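Local atomic coordinates of peptide amidase (Stenotrophomonas maltophilia, PDB entry 1M22), a protein that probably hydrolyses amide bonds in peptide substrates, as a serine-nucleophile enzyme of the amidase signature family. Residues A[168-173]-A[225-230]; A[183-188]-A[438-443]; A[198-203]-A[445-450]. All blocks are in the same frame, centred on the assembly; numbering follows the deposited sequence.

The first segments of all three contacts come in order along the chain, 168-173, 183-188 and 198-203, before any of their partners, 225-230, 438-443 and 445-450, so the contacts interlock. All three reach one mixed sheet of eleven strands, in which strands 180-185, 223-228, 200-203 and 446-454 lie side by side. Contact 1 packs helix 167-174 on this sheet, contact 3 pairs two of its strands about 9 Å away (centre to centre), and contact 2 lies beyond a strand end, about 16 Å from contact 1 and 12 Å from contact 3. Contacts 1 and 2 each place a side chain about 4 Å from an active-site residue, Ser169 by Lys86 and Glu185 by Ser189.

Contact 1 of 3, residues A[168-173]-A[225-230]; sequences GSAVAV and GPMARS
Met227 reaches from its strand to the helix and lays its thioether along the flank formed by Ser169 and Ala170. Its SD rests 3.7 Å from CB of Ser169, and the bend at chi3 (86°) turns the terminal methyl aside, so that CE meets CB of Ala170 at 3.6 Å. The hydroxyl of Ser169 looks to other partners: OG is hydrogen-bonded to Thr128 OG1 and to Ile182 O, while the side chain as a whole lies about 4 Å from that of Lys86, an active-site residue.

One turn further on, Val173 sets both methyls against the strand backbone. CG1 presses on the peptide link between Ala228 and Arg229, 3.4 Å from Ala228 C, and CG2 sits 3.5 Å from Met227 O. This is a helix laid on a beta sheet: the axes of helix 168-173 and strand 225-228 pass 7.9 Å apart and run in roughly the same direction, 32° from parallel. Strand 180-185, the neighbour of 223-228, adds Ala181 under both Ser169 and Val173.

Beyond the strand, the Arg229 chain folds back at chi3, its CG coming 3.5 Å from Val173 CG1, and brings the guanidinium edge-on to the helix. NH1 donates to Val173 O at 3.1 Å in a fairly straight bond (163° at the hydrogen), on a lone pair in the carbonyl plane, with the oxygen also lying almost exactly in the guanidinium plane. The same NH1 bonds to Ala178 O, so two carbonyls help fix its rotation. Because Val173 is close to the C-terminal end of helix 167-174, the positive group probably also meets the helix dipole favourably.

Contact 2 of 3, residues A[183-188]-A[438-443]; sequences GTETDG and AAAVAG
Asp187 and Ala440 bring their CA atoms to 5.1 Å where the chain, having left strand 183-185, passes the last turn of helix 436-442. No hydrogen bond joins the two segments; a single methyl does most of the work. CB of Ala440 points at the turn and lies 3.4 Å from Thr186 O and 3.6 Å from Asp187 CA. The carboxylate of Glu185 comes up beside the same methyl, with OE2 3.9 Å from Ala440 CB.

Asp187 holds CG anti to its backbone N (chi1 -168°), which swings the carboxylate across the helix flank, at a slant to Val441, with OD2 4.0 Å from Val441 CG2. That oxygen is hydrogen-bonded to Ser437 OG, one turn back in the helix, and lies close to Glu322 OE2, a like-charge pair that may raise the proton affinity of one of the two acids.

Glu185, extended beyond CG, braces the turn from within. Its OE2 takes a weak bond from Gly188 N at 2.8 Å (145° at the hydrogen), and its OE1 receives Ile190 N and Val191 N, so that the nucleophile Ser189 sits inside this grip. In amidase signature relatives backbone amides at and just before the nucleophile form the oxyanion hole, and this turn may supply the corresponding amides, although Gly188 N here also makes that weak bond to Glu185. Gly188 has phi of 93°, where a CB would jam against the carbonyl of Asp187.

The helix stops in a Schellman motif with Gly443 as its C-prime residue. Around the contact, Val441 packs on helices 383-407 and 319-340, and Glu185 pairs through its backbone with Thr223 of the adjacent strand 223-228.

Contact 3 of 3, residues A[198-203]-A[445-450]; sequences GVVGLK and PSLTVP
Val199 and Thr448 are joined by a water at the point where direct pairing of the two chains ends. The water donates to Val199 O at 2.9 Å and is also hydrogen-bonded to Thr448 OG1, which has a further partner in Thr417 OG1. Pro450, next to this spot, has no N-H to offer; its ring instead sets CG 3.4 Å from Gly198 O.

From there the strands run antiparallel, 176° between their directions. Gly201 with Thr448 and Lys203 with Ser446 are hydrogen-bonded pairs, each linked by two backbone bonds; the Thr448 N to Gly201 O bond is 2.9 Å. Between them, Leu202 and Leu447 form a non-hydrogen-bonded pair with their CA atoms 4.3 Å apart.

On the face of these two leucines the side chains cross at a slant, CD1 of Leu202 touching CD1 of Leu447 at 3.9 Å, while CD2 of Leu447 leans toward CG1 of Val200, 4.1 Å away. On the other face Thr448 lays CG2 against the backbone of Gly201, 3.6 Å from its N. Lys203 bends at chi3 (77°) and again at chi4, curling past Ser446 so that CB and CE both approach its OG, and NZ ends on Tyr444 O.

Helix 191-196 packs on the Ser446 and Thr448 face, and helices 470-484 and 231-241 on the leucine and valine side: a helix-covered, central antiparallel strand pair in the mixed sheet of the amidase signature fold.

Contact 1 of 3, residues A[168-173]-A[225-230]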
ATOM      1  N   GLY A 168       3.317   8.739   1.364  1.00  5.57           N
ATOM      2  CA  GLY A 168       3.488   9.450   0.114  1.00  7.03           C
ATOM      3  C   GLY A 168       2.776   8.820  -1.062  1.00  6.40           C
ATOM      4  O   GLY A 168       2.266   9.526  -1.931  1.00  7.09           O
ATOM      5  N   SER A 169       2.737   7.496  -1.109  1.00  6.59           N
ATOM      6  CA  SER A 169       2.066   6.843  -2.220  1.00  5.28           C
ATOM      7  C   SER A 169       0.570   7.126  -2.215  1.00  6.26           C
ATOM      8  O   SER A 169      -0.011   7.399  -3.263  1.00  7.32           O
ATOM      9  CB  SER A 169       2.327   5.337  -2.197  1.00  6.69           C
ATOM     10  OG  SER A 169       3.646   5.056  -2.641  1.00  9.16           O
ATOM     11  N   ALA A 170      -0.053   7.078  -1.041  1.00  5.40           N
ATOM     12  CA  ALA A 170      -1.484   7.344  -0.941  1.00  5.77           C
ATOM     13  C   ALA A 170      -1.782   8.805  -1.274  1.00  6.17           C
ATOM     14  O   ALA A 170      -2.690   9.103  -2.051  1.00  5.69           O
ATOM     15  CB  ALA A 170      -1.984   7.014   0.460  1.00  6.02           C
ATOM     16  N   VAL A 171      -1.006   9.714  -0.691  1.00  5.95           N
ATOM     17  CA  VAL A 171      -1.197  11.136  -0.933  1.00  5.80           C
ATOM     18  C   VAL A 171      -0.972  11.487  -2.401  1.00  5.76           C
ATOM     19  O   VAL A 171      -1.753  12.234  -2.990  1.00  6.40           O
ATOM     20  CB  VAL A 171      -0.248  11.976  -0.055  1.00  5.89           C
ATOM     21  CG1 VAL A 171      -0.285  13.438  -0.485  1.00  7.68           C
ATOM     22  CG2 VAL A 171      -0.657  11.851   1.405  1.00  6.28           C
ATOM     23  N   ALA A 172       0.083  10.941  -2.998  1.00  6.03           N
ATOM     24  CA  ALA A 172       0.376  11.228  -4.400  1.00  5.75           C
ATOM     25  C   ALA A 172      -0.775  10.817  -5.317  1.00  6.27           C
ATOM     26  O   ALA A 172      -1.148  11.554  -6.230  1.00  6.62           O
ATOM     27  CB  ALA A 172       1.654  10.525  -4.818  1.00  6.94           C
ATOM     28  N   VAL A 173      -1.339   9.641  -5.080  1.00  6.61           N
ATOM     29  CA  VAL A 173      -2.444   9.183  -5.907  1.00  7.52           C
ATOM     30  C   VAL A 173      -3.686  10.049  -5.681  1.00  6.48           C
ATOM     31  O   VAL A 173      -4.380  10.417  -6.631  1.00  6.54           O
ATOM     32  CB  VAL A 173      -2.763   7.698  -5.615  1.00  9.64           C
ATOM     33  CG1 VAL A 173      -4.048   7.285  -6.313  1.00 11.81           C
ATOM     34  CG2 VAL A 173      -1.604   6.828  -6.091  1.00 10.52           C
ATOM     35  N   GLY A 225       1.912  -3.626  -2.890  1.00  5.44           N
ATOM     36  CA  GLY A 225       0.566  -3.645  -3.421  1.00  6.26           C
ATOM     37  C   GLY A 225       0.252  -2.331  -4.095  1.00  5.80           C
ATOM     38  O   GLY A 225       0.896  -1.317  -3.817  1.00  5.94           O
ATOM     39  N   PRO A 226      -0.743  -2.311  -4.985  1.00  4.52           N
ATOM     40  CA  PRO A 226      -1.117  -1.087  -5.692  1.00  6.35           C
ATOM     41  C   PRO A 226      -1.962  -0.113  -4.887  1.00  5.04           C
ATOM     42  O   PRO A 226      -2.716  -0.500  -3.993  1.00  6.85           O
ATOM     43  CB  PRO A 226      -1.875  -1.618  -6.900  1.00  8.34           C
ATOM     44  CG  PRO A 226      -2.595  -2.796  -6.325  1.00  8.90           C
ATOM     45  CD  PRO A 226      -1.532  -3.461  -5.464  1.00  6.88           C
ATOM     46  N   MET A 227      -1.811   1.160  -5.223  1.00  6.42           N
ATOM     47  CA  MET A 227      -2.576   2.242  -4.623  1.00  6.37           C
ATOM     48  C   MET A 227      -3.004   3.064  -5.835  1.00  5.93           C
ATOM     49  O   MET A 227      -2.182   3.444  -6.674  1.00  6.89           O
ATOM     50  CB  MET A 227      -1.700   3.009  -3.636  1.00  8.59           C
ATOM     51  CG  MET A 227      -1.253   2.082  -2.501  1.00  9.79           C
ATOM     52  SD  MET A 227      -0.197   2.776  -1.222  1.00 11.01           S
ATOM     53  CE  MET A 227      -1.410   3.488  -0.099  1.00 10.19           C
ATOM     54  N   ALA A 228      -4.306   3.301  -5.936  1.00  5.10           N
ATOM     55  CA  ALA A 228      -4.870   3.986  -7.086  1.00  5.57           C
ATOM     56  C   ALA A 228      -6.178   4.655  -6.729  1.00  5.30           C
ATOM     57  O   ALA A 228      -6.746   4.403  -5.673  1.00  6.11           O
ATOM     58  CB  ALA A 228      -5.100   2.973  -8.202  1.00  6.77           C
ATOM     59  N   ARG A 229      -6.671   5.501  -7.625  1.00  5.83           N
ATOM     60  CA  ARG A 229      -7.924   6.190  -7.364  1.00  7.07           C
ATOM     61  C   ARG A 229      -9.129   5.309  -7.665  1.00  7.96           C
ATOM     62  O   ARG A 229     -10.234   5.585  -7.195  1.00  9.03           O
ATOM     63  CB  ARG A 229      -7.994   7.478  -8.186  1.00  6.70           C
ATOM     64  CG  ARG A 229      -7.004   8.543  -7.733  1.00  7.55           C
ATOM     65  CD  ARG A 229      -6.996   9.726  -8.690  1.00  7.63           C
ATOM     66  NE  ARG A 229      -6.556   9.329 -10.025  1.00  8.42           N
ATOM     67  CZ  ARG A 229      -5.285   9.178 -10.385  1.00  8.28           C
ATOM     68  NH1 ARG A 229      -4.306   9.401  -9.515  1.00  8.52           N
ATOM     69  NH2 ARG A 229      -4.992   8.783 -11.617  1.00 10.21           N
ATOM     70  N   SER A 230      -8.913   4.243  -8.431  1.00  6.40           N
ATOM     71  CA  SER A 230      -9.998   3.338  -8.799  1.00  7.10           C
ATOM     72  C   SER A 230      -9.576   1.879  -8.718  1.00  6.39           C
ATOM     73  O   SER A 230      -8.390   1.554  -8.789  1.00  6.21           O
ATOM     74  CB  SER A 230     -10.463   3.628 -10.227  1.00  8.52           C
ATOM     75  OG  SER A 230      -9.472   3.228 -11.161  1.00  9.21           O
TER

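Contact 2 of 3, residues A[183-188]-A[438-443]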
ATOM      1  N   GLY A 183       2.778   0.707  -2.866  1.00  5.67           N
ATOM      2  CA  GLY A 183       3.054   0.851  -1.450  1.00  5.80           C
ATOM      3  C   GLY A 183       3.418  -0.523  -0.921  1.00  5.45           C
ATOM      4  O   GLY A 183       3.538  -1.473  -1.695  1.00  6.09           O
ATOM      5  N   THR A 184       3.639  -0.629   0.386  1.00  5.54           N
ATOM      6  CA  THR A 184       3.926  -1.922   0.999  1.00  4.65           C
ATOM      7  C   THR A 184       3.184  -1.981   2.322  1.00  5.89           C
ATOM      8  O   THR A 184       2.906  -0.950   2.940  1.00  6.12           O
ATOM      9  CB  THR A 184       5.446  -2.184   1.276  1.00  6.29           C
ATOM     10  OG1 THR A 184       5.891  -1.383   2.377  1.00  7.49           O
ATOM     11  CG2 THR A 184       6.285  -1.895   0.047  1.00  7.34           C
ATOM     12  N   GLU A 185       2.841  -3.193   2.742  1.00  5.84           N
ATOM     13  CA  GLU A 185       2.139  -3.373   3.998  1.00  6.37           C
ATOM     14  C   GLU A 185       2.709  -4.522   4.807  1.00  6.96           C
ATOM     15  O   GLU A 185       3.062  -5.576   4.267  1.00  8.58           O
ATOM     16  CB  GLU A 185       0.638  -3.629   3.771  1.00  6.35           C
ATOM     17  CG  GLU A 185      -0.115  -3.920   5.085  1.00  7.32           C
ATOM     18  CD  GLU A 185      -1.615  -3.624   5.043  1.00  7.82           C
ATOM     19  OE1 GLU A 185      -2.049  -2.750   4.259  1.00  8.03           O
ATOM     20  OE2 GLU A 185      -2.361  -4.252   5.828  1.00  8.43           O
ATOM     21  N   THR A 186       2.813  -4.291   6.109  1.00  7.47           N
ATOM     22  CA  THR A 186       3.257  -5.299   7.058  1.00  7.06           C
ATOM     23  C   THR A 186       2.013  -5.486   7.935  1.00  7.58           C
ATOM     24  O   THR A 186       1.584  -6.605   8.193  1.00  8.44           O
ATOM     25  CB  THR A 186       4.473  -4.812   7.854  1.00  8.55           C
ATOM     26  OG1 THR A 186       5.569  -4.617   6.946  1.00 11.05           O
ATOM     27  CG2 THR A 186       4.869  -5.838   8.907  1.00 11.30           C
ATOM     28  N   ASP A 187       1.429  -4.375   8.376  1.00  8.59           N
ATOM     29  CA  ASP A 187       0.180  -4.404   9.135  1.00  7.61           C
ATOM     30  C   ASP A 187      -0.508  -3.039   9.050  1.00  8.60           C
ATOM     31  O   ASP A 187      -0.275  -2.151   9.877  1.00 10.05           O
ATOM     32  CB  ASP A 187       0.381  -4.790  10.605  1.00  8.66           C
ATOM     33  CG  ASP A 187      -0.943  -5.110  11.298  1.00 10.78           C
ATOM     34  OD1 ASP A 187      -1.977  -4.524  10.914  1.00 11.53           O
ATOM     35  OD2 ASP A 187      -0.965  -5.946  12.226  1.00 12.48           O
ATOM     36  N   GLY A 188      -1.336  -2.887   8.020  1.00  7.22           N
ATOM     37  CA  GLY A 188      -2.090  -1.664   7.801  1.00  7.72           C
ATOM     38  C   GLY A 188      -1.463  -0.610   6.902  1.00  7.26           C
ATOM     39  O   GLY A 188      -2.160   0.317   6.477  1.00  8.09           O
ATOM     40  N   ALA A 438      -6.130  -8.563  10.798  1.00  7.56           N
ATOM     41  CA  ALA A 438      -6.370  -9.982  10.566  1.00  7.60           C
ATOM     42  C   ALA A 438      -5.795 -10.415   9.218  1.00  7.17           C
ATOM     43  O   ALA A 438      -5.105 -11.427   9.125  1.00  7.75           O
ATOM     44  CB  ALA A 438      -7.865 -10.282  10.620  1.00  9.94           C
ATOM     45  N   ALA A 439      -6.080  -9.649   8.170  1.00  6.89           N
ATOM     46  CA  ALA A 439      -5.568  -9.993   6.851  1.00  6.69           C
ATOM     47  C   ALA A 439      -4.048  -9.877   6.805  1.00  5.77           C
ATOM     48  O   ALA A 439      -3.367 -10.721   6.223  1.00  6.43           O
ATOM     49  CB  ALA A 439      -6.199  -9.093   5.791  1.00  7.74           C
ATOM     50  N   ALA A 440      -3.512  -8.831   7.421  1.00  6.47           N
ATOM     51  CA  ALA A 440      -2.069  -8.638   7.432  1.00  6.42           C
ATOM     52  C   ALA A 440      -1.339  -9.795   8.117  1.00  6.36           C
ATOM     53  O   ALA A 440      -0.361 -10.324   7.590  1.00  7.51           O
ATOM     54  CB  ALA A 440      -1.725  -7.316   8.122  1.00  7.52           C
ATOM     55  N   VAL A 441      -1.824 -10.190   9.288  1.00  6.36           N
ATOM     56  CA  VAL A 441      -1.191 -11.264  10.043  1.00  7.16           C
ATOM     57  C   VAL A 441      -1.400 -12.637   9.400  1.00  7.64           C
ATOM     58  O   VAL A 441      -0.517 -13.494   9.449  1.00  8.87           O
ATOM     59  CB  VAL A 441      -1.700 -11.248  11.501  1.00  7.05           C
ATOM     60  CG1 VAL A 441      -1.115 -12.411  12.289  1.00  9.13           C
ATOM     61  CG2 VAL A 441      -1.310  -9.920  12.151  1.00  8.03           C
ATOM     62  N   ALA A 442      -2.558 -12.844   8.783  1.00  7.40           N
ATOM     63  CA  ALA A 442      -2.846 -14.114   8.121  1.00  6.73           C
ATOM     64  C   ALA A 442      -2.126 -14.210   6.781  1.00  7.10           C
ATOM     65  O   ALA A 442      -1.961 -15.303   6.241  1.00  8.92           O
ATOM     66  CB  ALA A 442      -4.345 -14.257   7.900  1.00  7.09           C
ATOM     67  N   GLY A 443      -1.695 -13.066   6.252  1.00  6.68           N
ATOM     68  CA  GLY A 443      -1.040 -13.042   4.955  1.00  7.43           C
ATOM     69  C   GLY A 443      -2.092 -13.157   3.862  1.00  5.94           C
ATOM     70  O   GLY A 443      -1.797 -13.583   2.742  1.00  7.89           O
TER

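Contact 3 of 3, residues A[198-203]-A[445-450]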
ATOM      1  N   GLY A 198      -8.578   8.771   0.895  1.00  5.11           N
ATOM      2  CA  GLY A 198      -9.614   8.582  -0.108  1.00  5.70           C
ATOM      3  C   GLY A 198      -9.294   7.883  -1.412  1.00  5.24           C
ATOM      4  O   GLY A 198      -9.839   8.247  -2.460  1.00  6.26           O
ATOM      5  N   VAL A 199      -8.438   6.868  -1.358  1.00  4.99           N
ATOM      6  CA  VAL A 199      -8.082   6.121  -2.557  1.00  4.79           C
ATOM      7  C   VAL A 199      -8.192   4.624  -2.316  1.00  5.20           C
ATOM      8  O   VAL A 199      -8.453   4.176  -1.195  1.00  6.17           O
ATOM      9  CB  VAL A 199      -6.642   6.454  -3.045  1.00  5.41           C
ATOM     10  CG1 VAL A 199      -6.546   7.928  -3.411  1.00  6.85           C
ATOM     11  CG2 VAL A 199      -5.622   6.102  -1.974  1.00  6.61           C
ATOM     12  N   VAL A 200      -8.014   3.860  -3.387  1.00  5.03           N
ATOM     13  CA  VAL A 200      -8.071   2.409  -3.319  1.00  5.14           C
ATOM     14  C   VAL A 200      -6.692   1.870  -2.960  1.00  3.81           C
ATOM     15  O   VAL A 200      -5.671   2.344  -3.469  1.00  5.85           O
ATOM     16  CB  VAL A 200      -8.501   1.809  -4.683  1.00  5.60           C
ATOM     17  CG1 VAL A 200      -8.396   0.282  -4.653  1.00  5.21           C
ATOM     18  CG2 VAL A 200      -9.924   2.241  -5.020  1.00  6.36           C
ATOM     19  N   GLY A 201      -6.670   0.886  -2.067  1.00  5.17           N
ATOM     20  CA  GLY A 201      -5.427   0.254  -1.671  1.00  4.96           C
ATOM     21  C   GLY A 201      -5.669  -1.242  -1.642  1.00  4.75           C
ATOM     22  O   GLY A 201      -6.686  -1.693  -1.115  1.00  6.92           O
ATOM     23  N   LEU A 202      -4.755  -2.016  -2.215  1.00  5.94           N
ATOM     24  CA  LEU A 202      -4.905  -3.466  -2.233  1.00  5.90           C
ATOM     25  C   LEU A 202      -3.645  -4.147  -1.714  1.00  6.25           C
ATOM     26  O   LEU A 202      -2.563  -3.957  -2.272  1.00  6.17           O
ATOM     27  CB  LEU A 202      -5.204  -3.930  -3.663  1.00  8.33           C
ATOM     28  CG  LEU A 202      -5.675  -5.366  -3.910  1.00 11.31           C
ATOM     29  CD1 LEU A 202      -6.210  -5.455  -5.330  1.00 13.58           C
ATOM     30  CD2 LEU A 202      -4.541  -6.358  -3.701  1.00 11.90           C
ATOM     31  N   LYS A 203      -3.788  -4.907  -0.626  1.00  5.98           N
ATOM     32  CA  LYS A 203      -2.680  -5.666  -0.041  1.00  6.71           C
ATOM     33  C   LYS A 203      -2.944  -7.111  -0.436  1.00  6.57           C
ATOM     34  O   LYS A 203      -3.856  -7.753   0.085  1.00  7.55           O
ATOM     35  CB  LYS A 203      -2.668  -5.585   1.487  1.00  8.11           C
ATOM     36  CG  LYS A 203      -1.482  -6.336   2.093  1.00  7.75           C
ATOM     37  CD  LYS A 203      -1.714  -6.755   3.539  1.00  7.27           C
ATOM     38  CE  LYS A 203      -2.632  -7.968   3.647  1.00  6.60           C
ATOM     39  NZ  LYS A 203      -1.981  -9.236   3.172  1.00  6.09           N
ATOM     40  N   PRO A 445      -5.424 -11.492   1.471  1.00  5.53           N
ATOM     41  CA  PRO A 445      -5.704 -10.241   0.762  1.00  5.55           C
ATOM     42  C   PRO A 445      -6.754  -9.329   1.391  1.00  5.08           C
ATOM     43  O   PRO A 445      -7.737  -9.785   1.978  1.00  5.98           O
ATOM     44  CB  PRO A 445      -6.121 -10.724  -0.624  1.00  6.84           C
ATOM     45  CG  PRO A 445      -6.870 -11.993  -0.303  1.00  7.52           C
ATOM     46  CD  PRO A 445      -5.974 -12.652   0.739  1.00  6.68           C
ATOM     47  N   SER A 446      -6.516  -8.029   1.265  1.00  5.50           N
ATOM     48  CA  SER A 446      -7.433  -7.014   1.763  1.00  6.70           C
ATOM     49  C   SER A 446      -7.451  -5.885   0.738  1.00  6.36           C
ATOM     50  O   SER A 446      -6.475  -5.677   0.018  1.00  8.13           O
ATOM     51  CB  SER A 446      -7.005  -6.506   3.144  1.00  8.16           C
ATOM     52  OG  SER A 446      -5.726  -5.913   3.117  1.00  8.87           O
ATOM     53  N   LEU A 447      -8.562  -5.161   0.674  1.00  6.62           N
ATOM     54  CA  LEU A 447      -8.725  -4.104  -0.313  1.00  7.52           C
ATOM     55  C   LEU A 447      -9.689  -3.058   0.221  1.00  8.77           C
ATOM     56  O   LEU A 447     -10.799  -3.394   0.640  1.00  9.76           O
ATOM     57  CB  LEU A 447      -9.289  -4.735  -1.594  1.00  9.30           C
ATOM     58  CG  LEU A 447      -9.355  -4.026  -2.949  1.00  9.54           C
ATOM     59  CD1 LEU A 447      -9.843  -5.018  -4.003  1.00 11.40           C
ATOM     60  CD2 LEU A 447     -10.285  -2.832  -2.876  1.00 10.88           C
ATOM     61  N   THR A 448      -9.271  -1.795   0.218  1.00  4.74           N
ATOM     62  CA  THR A 448     -10.141  -0.727   0.690  1.00  5.53           C
ATOM     63  C   THR A 448     -10.604   0.135  -0.482  1.00  4.57           C
ATOM     64  O   THR A 448      -9.830   0.429  -1.391  1.00  5.75           O
ATOM     65  CB  THR A 448      -9.435   0.159   1.759  1.00  4.65           C
ATOM     66  OG1 THR A 448     -10.353   1.156   2.232  1.00  6.25           O
ATOM     67  CG2 THR A 448      -8.202   0.837   1.185  1.00  6.45           C
ATOM     68  N   VAL A 449     -11.880   0.510  -0.451  1.00  5.50           N
ATOM     69  CA  VAL A 449     -12.501   1.345  -1.479  1.00  6.58           C
ATOM     70  C   VAL A 449     -13.176   2.535  -0.798  1.00  5.97           C
ATOM     71  O   VAL A 449     -13.836   2.376   0.225  1.00  7.00           O
ATOM     72  CB  VAL A 449     -13.595   0.569  -2.264  1.00  8.06           C
ATOM     73  CG1 VAL A 449     -14.192   1.459  -3.353  1.00 10.27           C
ATOM     74  CG2 VAL A 449     -13.012  -0.696  -2.860  1.00 10.66           C
ATOM     75  N   PRO A 450     -13.014   3.744  -1.355  1.00  6.26           N
ATOM     76  CA  PRO A 450     -13.644   4.922  -0.749  1.00  6.22           C
ATOM     77  C   PRO A 450     -15.152   4.738  -0.585  1.00  7.70           C
ATOM     78  O   PRO A 450     -15.825   4.279  -1.510  1.00  7.92           O
ATOM     79  CB  PRO A 450     -13.317   6.029  -1.743  1.00  6.77           C
ATOM     80  CG  PRO A 450     -11.971   5.621  -2.255  1.00  6.17           C
ATOM     81  CD  PRO A 450     -12.148   4.133  -2.483  1.00  6.99           C
TER
HETATM   82  O   HOH W   1     -10.520   3.594   0.700  1.00  6.56           O